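Local coordinates for beta-mannosidase (Trichoderma harzianum, PDB 4CVU), which hydrolyses beta-mannosidic linkages as a glycosylated fungal glycoside hydrolase of family 2, probably releasing mannose from the non-reducing ends of its substrates, at residues S70-D76 with G203-S207; T249-V253 with S302-A307; S271-A277 with Q322-V328. All blocks are in the same frame, centred on the assembly; numbering follows the deposited sequence. Where two conformers were deposited one is given.

Interaction 1 of 3, residues S70-D76 with G203-S207. With CD (cadmium ion), chain N; CD (cadmium ion), chain O.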
loop_
_atom_site.group_PDB
_atom_site.type_symbol
_atom_site.label_atom_id
_atom_site.label_comp_id
_atom_site.label_asym_id
_atom_site.label_seq_id
_atom_site.Cartn_x
_atom_site.Cartn_y
_atom_site.Cartn_z
ATOM N N SER A 70 -2.158 8.338 8.457
ATOM C CA SER A 70 -0.920 8.944 8.881
ATOM C C SER A 70 0.218 7.951 9.073
ATOM O O SER A 70 1.312 8.295 8.722
ATOM C CB SER A 70 -1.086 9.750 10.128
ATOM O OG SER A 70 -2.412 10.045 10.298
ATOM N N ASN A 71 -0.033 6.727 9.574
ATOM C CA ASN A 71 1.068 5.749 9.802
ATOM C C ASN A 71 1.772 5.225 8.537
ATOM O O ASN A 71 2.761 4.551 8.643
ATOM C CB ASN A 71 0.589 4.527 10.593
ATOM C CG ASN A 71 0.181 4.865 12.029
ATOM O OD1 ASN A 71 0.658 5.805 12.639
ATOM N ND2 ASN A 71 -0.662 4.045 12.574
ATOM N N ASN A 72 1.174 5.442 7.364
ATOM C CA ASN A 72 1.692 4.899 6.104
ATOM C C ASN A 72 2.969 5.488 5.533
ATOM O O ASN A 72 3.186 6.685 5.624
ATOM C CB ASN A 72 0.615 5.024 4.994
ATOM C CG ASN A 72 -0.555 4.071 5.211
ATOM O OD1 ASN A 72 -0.574 3.349 6.192
ATOM N ND2 ASN A 72 -1.549 4.091 4.335
ATOM N N GLY A 73 3.818 4.625 4.951
ATOM C CA GLY A 73 4.851 5.055 4.008
ATOM C C GLY A 73 5.882 5.986 4.635
ATOM O O GLY A 73 6.471 5.639 5.676
ATOM N N LEU A 74 6.124 7.150 4.016
ATOM C CA LEU A 74 7.086 8.101 4.591
ATOM C C LEU A 74 6.360 9.334 5.075
ATOM O O LEU A 74 6.908 10.433 5.024
ATOM C CB LEU A 74 8.194 8.477 3.586
ATOM C CG LEU A 74 9.158 7.334 3.264
ATOM C CD1 LEU A 74 9.987 7.740 2.053
ATOM C CD2 LEU A 74 10.059 6.965 4.452
ATOM N N ASN A 75 5.134 9.138 5.573
ATOM C CA ASN A 75 4.286 10.228 6.095
ATOM C C ASN A 75 4.826 10.970 7.282
ATOM O O ASN A 75 4.365 12.069 7.547
ATOM C CB ASN A 75 2.903 9.741 6.461
ATOM C CG ASN A 75 1.970 9.601 5.229
ATOM O OD1 ASN A 75 0.885 9.017 5.343
ATOM N ND2 ASN A 75 2.382 10.068 4.087
ATOM N N ASP A 76 5.779 10.378 8.004
ATOM C CA ASP A 76 6.435 11.098 9.097
ATOM C C ASP A 76 7.111 12.307 8.498
ATOM O O ASP A 76 7.239 13.307 9.162
ATOM C CB ASP A 76 7.479 10.231 9.843
ATOM C CG ASP A 76 7.848 10.778 11.190
ATOM O OD1 ASP A 76 7.002 11.434 11.812
ATOM O OD2 ASP A 76 8.993 10.546 11.681
ATOM N N GLY A 203 8.880 5.577 17.394
ATOM C CA GLY A 203 7.611 6.208 16.902
ATOM C C GLY A 203 7.848 7.468 16.123
ATOM O O GLY A 203 8.980 8.019 16.126
ATOM N N PRO A 204 6.803 7.923 15.385
ATOM C CA PRO A 204 6.849 9.081 14.496
ATOM C C PRO A 204 6.635 10.390 15.251
ATOM O O PRO A 204 6.353 10.391 16.496
ATOM C CB PRO A 204 5.660 8.826 13.533
ATOM C CG PRO A 204 4.665 8.107 14.393
ATOM C CD PRO A 204 5.473 7.272 15.377
ATOM N N ALA A 205 6.756 11.498 14.531
ATOM C CA ALA A 205 6.656 12.811 15.123
ATOM C C ALA A 205 5.597 13.634 14.444
ATOM O O ALA A 205 5.947 14.553 13.674
ATOM C CB ALA A 205 7.990 13.529 14.994
ATOM N N PHE A 206 4.335 13.356 14.749
ATOM C CA PHE A 206 3.223 14.036 14.066
ATOM C C PHE A 206 2.779 15.355 14.693
ATOM O O PHE A 206 2.042 16.119 14.053
ATOM C CB PHE A 206 2.037 13.075 13.897
ATOM C CG PHE A 206 2.294 11.985 12.889
ATOM C CD1 PHE A 206 2.647 12.311 11.583
ATOM C CD2 PHE A 206 2.233 10.646 13.249
ATOM C CE1 PHE A 206 2.924 11.328 10.667
ATOM C CE2 PHE A 206 2.509 9.656 12.318
ATOM C CZ PHE A 206 2.841 10.016 11.028
ATOM N N SER A 207 3.195 15.596 15.947
ATOM C CA SER A 207 2.790 16.764 16.725
ATOM C C SER A 207 1.327 17.167 16.467
ATOM O O SER A 207 1.061 18.316 16.070
ATOM C CB SER A 207 3.687 17.954 16.410
ATOM O OG SER A 207 3.237 19.083 17.123
HETATM CD CD CD N . -1.282 5.033 2.036
HETATM CD CD CD O . 0.727 10.128 2.392
HETATM O O HOH W 1 7.969 14.175 11.701
HETATM O O HOH W 2 -1.282 7.586 2.872
HETATM O O HOH W 3 0.852 4.510 1.746
HETATM O O HOH W 4 -1.708 6.132 -0.322
HETATM O O HOH W 5 -0.830 12.293 2.392
HETATM O O HOH W 6 -0.682 9.631 0.247
#

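Interaction 2 of 3, residues T249-V253 with S302-A307. With CD (cadmium ion), chain B.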
loop_
_atom_site.group_PDB
_atom_site.type_symbol
_atom_site.label_atom_id
_atom_site.label_comp_id
_atom_site.label_asym_id
_atom_site.label_seq_id
_atom_site.Cartn_x
_atom_site.Cartn_y
_atom_site.Cartn_z
ATOM N N THR A 249 -3.199 -3.980 60.420
ATOM C CA THR A 249 -4.239 -4.257 61.421
ATOM C C THR A 249 -5.113 -3.024 61.719
ATOM O O THR A 249 -6.079 -3.124 62.440
ATOM C CB THR A 249 -3.640 -4.744 62.771
ATOM O OG1 THR A 249 -3.058 -3.647 63.455
ATOM C CG2 THR A 249 -2.594 -5.833 62.586
ATOM N N ALA A 250 -4.766 -1.871 61.150
ATOM C CA ALA A 250 -5.400 -0.610 61.459
ATOM C C ALA A 250 -6.674 -0.371 60.665
ATOM O O ALA A 250 -6.882 -0.988 59.629
ATOM C CB ALA A 250 -4.419 0.532 61.231
ATOM N N PRO A 251 -7.539 0.522 61.164
ATOM C CA PRO A 251 -8.763 0.847 60.413
ATOM C C PRO A 251 -8.519 1.599 59.089
ATOM O O PRO A 251 -7.497 2.271 58.923
ATOM C CB PRO A 251 -9.576 1.715 61.394
ATOM C CG PRO A 251 -8.611 2.169 62.436
ATOM C CD PRO A 251 -7.504 1.162 62.492
ATOM N N TRP A 252 -9.466 1.475 58.169
ATOM C CA TRP A 252 -9.389 2.191 56.886
ATOM C C TRP A 252 -9.895 3.615 57.072
ATOM O O TRP A 252 -10.864 3.828 57.785
ATOM C CB TRP A 252 -10.222 1.478 55.819
ATOM C CG TRP A 252 -9.624 0.200 55.358
ATOM C CD1 TRP A 252 -10.026 -1.063 55.683
ATOM C CD2 TRP A 252 -8.513 0.054 54.475
ATOM N NE1 TRP A 252 -9.226 -1.994 55.052
ATOM C CE2 TRP A 252 -8.283 -1.330 54.314
ATOM C CE3 TRP A 252 -7.680 0.960 53.808
ATOM C CZ2 TRP A 252 -7.261 -1.826 53.507
ATOM C CZ3 TRP A 252 -6.664 0.462 53.012
ATOM C CH2 TRP A 252 -6.459 -0.913 52.867
ATOM N N VAL A 253 -9.218 4.591 56.475
ATOM C CA VAL A 253 -9.752 5.937 56.392
ATOM C C VAL A 253 -10.098 6.179 54.934
ATOM O O VAL A 253 -9.260 5.939 54.050
ATOM C CB VAL A 253 -8.758 7.007 56.863
ATOM C CG1 VAL A 253 -9.394 8.397 56.784
ATOM C CG2 VAL A 253 -8.276 6.725 58.278
ATOM N N SER A 302 -13.938 13.117 55.634
ATOM C CA SER A 302 -13.457 11.747 55.776
ATOM C C SER A 302 -14.312 10.896 56.691
ATOM O O SER A 302 -15.165 11.401 57.422
ATOM C CB SER A 302 -12.010 11.723 56.264
ATOM O OG SER A 302 -11.924 11.891 57.649
ATOM N N VAL A 303 -14.061 9.595 56.653
ATOM C CA VAL A 303 -14.731 8.649 57.543
ATOM C C VAL A 303 -13.830 7.458 57.795
ATOM O O VAL A 303 -13.046 7.073 56.926
ATOM C CB VAL A 303 -16.083 8.177 56.969
ATOM C CG1 VAL A 303 -15.924 7.388 55.699
ATOM C CG2 VAL A 303 -16.842 7.347 57.996
ATOM N N THR A 304 -13.917 6.880 58.983
ATOM C CA THR A 304 -13.056 5.751 59.344
ATOM C C THR A 304 -13.899 4.483 59.428
ATOM O O THR A 304 -14.998 4.536 59.929
ATOM C CB THR A 304 -12.305 6.063 60.651
ATOM O OG1 THR A 304 -11.579 7.267 60.442
ATOM C CG2 THR A 304 -11.324 4.953 61.057
ATOM N N ILE A 305 -13.376 3.366 58.919
ATOM C CA ILE A 305 -14.094 2.079 58.846
ATOM C C ILE A 305 -13.287 0.933 59.474
ATOM O O ILE A 305 -12.067 0.869 59.311
ATOM C CB ILE A 305 -14.447 1.722 57.395
ATOM C CG1 ILE A 305 -15.259 2.850 56.744
ATOM C CG2 ILE A 305 -15.214 0.413 57.334
ATOM C CD1 ILE A 305 -15.561 2.651 55.259
ATOM N N ASP A 306 -13.971 0.036 60.175
ATOM C CA ASP A 306 -13.290 -1.024 60.892
ATOM C C ASP A 306 -12.510 -1.877 59.906
ATOM O O ASP A 306 -13.025 -2.249 58.853
ATOM C CB ASP A 306 -14.310 -1.888 61.636
ATOM C CG ASP A 306 -13.670 -2.890 62.561
ATOM O OD1 ASP A 306 -12.459 -3.200 62.375
ATOM O OD2 ASP A 306 -14.405 -3.361 63.479
ATOM N N ALA A 307 -11.274 -2.185 60.283
ATOM C CA ALA A 307 -10.382 -3.017 59.474
ATOM C C ALA A 307 -11.029 -4.324 59.020
ATOM O O ALA A 307 -10.671 -4.872 57.993
ATOM C CB ALA A 307 -9.105 -3.309 60.242
HETATM CD CD CD B . -12.850 -5.046 63.935
HETATM O O HOH W 7 -10.123 -4.867 55.430
HETATM O O HOH W 8 -11.311 -6.787 63.267
#

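Interaction 3 of 3, residues S271-A277 with Q322-V328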
loop_
_atom_site.group_PDB
_atom_site.type_symbol
_atom_site.label_atom_id
_atom_site.label_comp_id
_atom_site.label_asym_id
_atom_site.label_seq_id
_atom_site.Cartn_x
_atom_site.Cartn_y
_atom_site.Cartn_z
ATOM N N SER A 271 -22.136 13.031 53.034
ATOM C CA SER A 271 -22.482 11.655 53.338
ATOM C C SER A 271 -21.978 10.747 52.209
ATOM O O SER A 271 -21.762 11.216 51.084
ATOM C CB SER A 271 -23.990 11.521 53.456
ATOM O OG SER A 271 -24.586 11.808 52.210
ATOM N N VAL A 272 -21.786 9.464 52.509
ATOM C CA VAL A 272 -21.330 8.488 51.518
ATOM C C VAL A 272 -22.061 7.167 51.636
ATOM O O VAL A 272 -22.378 6.726 52.739
ATOM C CB VAL A 272 -19.809 8.214 51.615
ATOM C CG1 VAL A 272 -19.028 9.473 51.270
ATOM C CG2 VAL A 272 -19.409 7.691 52.992
ATOM N N ILE A 273 -22.330 6.549 50.489
ATOM C CA ILE A 273 -22.765 5.155 50.416
ATOM C C ILE A 273 -21.684 4.368 49.678
ATOM O O ILE A 273 -21.320 4.710 48.547
ATOM C CB ILE A 273 -24.124 5.006 49.682
ATOM C CG1 ILE A 273 -25.234 5.775 50.429
ATOM C CG2 ILE A 273 -24.513 3.533 49.565
ATOM C CD1 ILE A 273 -26.398 6.188 49.552
ATOM N N ILE A 274 -21.164 3.335 50.323
ATOM C CA ILE A 274 -20.160 2.457 49.743
ATOM C C ILE A 274 -20.797 1.091 49.593
ATOM O O ILE A 274 -21.193 0.478 50.573
ATOM C CB ILE A 274 -18.899 2.353 50.625
ATOM C CG1 ILE A 274 -18.337 3.750 50.929
ATOM C CG2 ILE A 274 -17.860 1.472 49.956
ATOM C CD1 ILE A 274 -17.052 3.750 51.732
ATOM N N THR A 275 -20.846 0.615 48.351
ATOM C CA THR A 275 -21.576 -0.591 47.986
ATOM C C THR A 275 -20.708 -1.510 47.113
ATOM O O THR A 275 -19.738 -1.062 46.487
ATOM C CB THR A 275 -22.889 -0.217 47.256
ATOM O OG1 THR A 275 -23.569 -1.402 46.837
ATOM C CG2 THR A 275 -22.622 0.651 46.030
ATOM N N ASP A 276 -21.064 -2.788 47.066
ATOM C CA ASP A 276 -20.319 -3.750 46.273
ATOM C C ASP A 276 -20.433 -3.381 44.796
ATOM O O ASP A 276 -21.535 -3.131 44.301
ATOM C CB ASP A 276 -20.823 -5.175 46.504
ATOM C CG ASP A 276 -19.782 -6.212 46.134
ATOM O OD1 ASP A 276 -19.557 -6.458 44.931
ATOM O OD2 ASP A 276 -19.178 -6.780 47.057
ATOM N N ALA A 277 -19.291 -3.358 44.101
ATOM C CA ALA A 277 -19.235 -2.859 42.733
ATOM C C ALA A 277 -20.007 -3.735 41.752
ATOM O O ALA A 277 -20.544 -3.216 40.761
ATOM C CB ALA A 277 -17.787 -2.707 42.291
ATOM N N GLN A 322 -11.573 -7.255 44.241
ATOM C CA GLN A 322 -12.712 -6.660 44.929
ATOM C C GLN A 322 -12.732 -5.149 44.759
ATOM O O GLN A 322 -11.785 -4.462 45.128
ATOM C CB GLN A 322 -12.656 -6.991 46.420
ATOM C CG GLN A 322 -13.881 -6.529 47.202
ATOM C CD GLN A 322 -15.125 -7.340 46.863
ATOM O OE1 GLN A 322 -15.134 -8.564 47.003
ATOM N NE2 GLN A 322 -16.187 -6.654 46.425
ATOM N N LEU A 323 -13.828 -4.645 44.225
ATOM C CA LEU A 323 -14.002 -3.211 44.065
ATOM C C LEU A 323 -15.330 -2.806 44.691
ATOM O O LEU A 323 -16.208 -3.642 44.850
ATOM C CB LEU A 323 -13.970 -2.805 42.575
ATOM C CG LEU A 323 -12.619 -3.084 41.920
ATOM C CD1 LEU A 323 -12.735 -2.874 40.428
ATOM C CD2 LEU A 323 -11.506 -2.211 42.522
ATOM N N TYR A 324 -15.464 -1.511 44.982
ATOM C CA TYR A 324 -16.679 -0.963 45.537
ATOM C C TYR A 324 -17.021 0.350 44.857
ATOM O O TYR A 324 -16.127 1.093 44.492
ATOM C CB TYR A 324 -16.498 -0.710 47.052
ATOM C CG TYR A 324 -16.311 -1.947 47.909
ATOM C CD1 TYR A 324 -17.410 -2.657 48.384
ATOM C CD2 TYR A 324 -15.044 -2.365 48.314
ATOM C CE1 TYR A 324 -17.257 -3.778 49.189
ATOM C CE2 TYR A 324 -14.877 -3.477 49.110
ATOM C CZ TYR A 324 -15.989 -4.179 49.558
ATOM O OH TYR A 324 -15.828 -5.283 50.345
ATOM N N ASN A 325 -18.310 0.640 44.713
ATOM C CA ASN A 325 -18.753 1.971 44.322
ATOM C C ASN A 325 -18.969 2.858 45.561
ATOM O O ASN A 325 -19.613 2.448 46.516
ATOM C CB ASN A 325 -20.022 1.898 43.469
ATOM C CG ASN A 325 -19.765 1.281 42.079
ATOM O OD1 ASN A 325 -18.615 1.165 41.639
ATOM N ND2 ASN A 325 -20.836 0.910 41.374
ATOM N N ILE A 326 -18.405 4.059 45.532
ATOM C CA ILE A 326 -18.578 5.044 46.570
ATOM C C ILE A 326 -19.226 6.243 45.920
ATOM O O ILE A 326 -18.638 6.861 45.023
ATOM C CB ILE A 326 -17.254 5.416 47.293
ATOM C CG1 ILE A 326 -17.476 6.559 48.301
ATOM C CG2 ILE A 326 -16.159 5.824 46.334
ATOM C CD1 ILE A 326 -16.314 6.785 49.256
ATOM N N THR A 327 -20.454 6.540 46.356
ATOM C CA THR A 327 -21.167 7.739 45.941
ATOM C C THR A 327 -21.111 8.744 47.095
ATOM O O THR A 327 -21.463 8.413 48.241
ATOM C CB THR A 327 -22.629 7.422 45.561
ATOM O OG1 THR A 327 -22.652 6.438 44.521
ATOM C CG2 THR A 327 -23.360 8.662 45.076
ATOM N N VAL A 328 -20.660 9.961 46.790
ATOM C CA VAL A 328 -20.475 11.021 47.783
ATOM C C VAL A 328 -21.434 12.155 47.483
ATOM O O VAL A 328 -21.383 12.714 46.400
ATOM C CB VAL A 328 -19.042 11.594 47.741
ATOM C CG1 VAL A 328 -18.877 12.706 48.767
ATOM C CG2 VAL A 328 -18.005 10.511 47.973
HETATM O O HOH W 9 -22.536 4.054 46.099
#

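Interaction 1 of 3, residues S70-D76 with G203-S207
A buried carboxylate seals this contact: OD1 of Asp-76 accepts a hydrogen bond from the backbone N of Ala-205 at 2.7 Å, nearly straight at 172°. Beside it, one water lies within hydrogen-bonding distance of O of Asp-76 (2.8 Å) and O of Ala-205 (2.9 Å), bridging the two, so the start of the short helix 75-78 is tied to the loop 203-207 twice over. Next comes Phe-206, whose ring slides in between the two ends of 70-76. CB of Ser-70 sits over one face, 4.3 Å from the centroid, as a CH-pi contact; Asp-76 OD1 lies over the opposite face, and O of Asn-75 meets the edge. Beyond, Phe-206 meets the ring of Phe-395. On the far side of 70-76, Asn-72 and Asn-75 each coordinate a cadmium ion, the first shared with Asp-611 of the second subunit. This is packing of the turn leading into helix 75-78 on the loop that precedes strand 215-221, within the galactose-binding-like domain of family 2 glycosidases.

Interaction 2 of 3, residues T249-V253 with S302-A307
Pro-251 lays its ring against Thr-304, CB to CG2 at 3.7 Å, and the same CB comes within 3.4 Å of O of Ile-305. This is the point where two neighbouring strands of an immunoglobulin-like beta-sandwich domain, 252-261 and 298-305, come together as an antiparallel pair. Trp-252 and Ile-305 form the hydrogen-bonded pair: N of Trp-252 donates to O of Ile-305 (2.9 Å), and N of Ile-305 donates back to O of Trp-252 (2.8 Å). One step on, Val-253 and Thr-304 make the non-hydrogen-bonded pair, their CA atoms 4.4 Å apart. Here CA-H...O contacts complete the ladder, from Thr-304 CA to Trp-252 O at 3.3 Å and from Val-253 CA to Val-303 O at 3.5 Å.

The two faces differ. Trp-252 and Ile-305 send their side chains to the buried side, where the indole makes an edge-to-face contact with Phe-348; Val-253 and Thr-304 lie on the other, with CG2 of Val-253 4.0 Å from OG1 of Thr-304. Past the last bridge the chains still touch, because Ala-307 turns its CB onto O of Ala-250 at 3.3 Å. Asp-306 points away and grips a cadmium ion with both carboxylate oxygens. A water closes the end of the pair, accepting from NE1 of Trp-252 at 3.0 Å and donating to O of Ala-307 at 2.6 Å.

Interaction 3 of 3, residues S271-A277 with Q322-V328
Two rows of side chains interlock across an antiparallel strand pair, 271-276 beside 324-328, in the immunoglobulin-like beta-sandwich domain. On the buried face Val-272, Ile-274, Ile-326 and Val-328 form a continuous apolar patch: CG1 of Val-272 nestles against CG2 of Val-328 at 3.6 Å and also reaches CD1 of Ile-326 at 4.3 Å, so it fits between the two. Ile-274 does the same one step along, its CG1 3.9 Å from CG1 of Ile-326 and its CG2 3.9 Å from CB of Tyr-324. Val-254 and Ala-256 of strand 252-261 meet this patch from across the domain.

The other face is more polar. Ile-273 pairs with Thr-327 and Thr-275 with Asn-325, where CG2 of Thr-275 rests on CB of Asn-325 at 3.9 Å. Both are hydrogen-bonded pairs, with four N-to-O bonds of 2.8 to 3.0 Å between Ile-273 and Thr-327 and between Thr-275 and Asn-325. A water spans O of Ile-273 and OG1 of Thr-327.

Toward the end the side chains of Asp-276 and Tyr-324 diverge. The tyrosine ring instead meets Phe-348, while its OH bonds to N of Lys-311. CB of Ala-277 fills the dip beside Leu-323, 3.8 Å from its CB, and N of Ala-277 donates to O of Leu-323 at 3.2 Å.

How the interactions relate
Along the chain interaction 1 closes first, within the galactose-binding-like domain, before interactions 2 and 3 open in the following family 2 immunoglobulin-like domain. Its centre is 51 Å from that of interaction 2 and 44 Å from that of interaction 3, with no touch to either. Interactions 2 and 3 belong together: their centres are 15 Å apart, their segments alternate in sequence, and their four strands reach one antiparallel sheet, in which 283-294 lies between 298-305 and 268-276. Their side chains meet where CD1 of Ile-305 lies 4.0 Å from CD1 of Ile-274. Interactions 2 and 3 thus both contribute to the core of one domain, while interaction 1 ties loops in another.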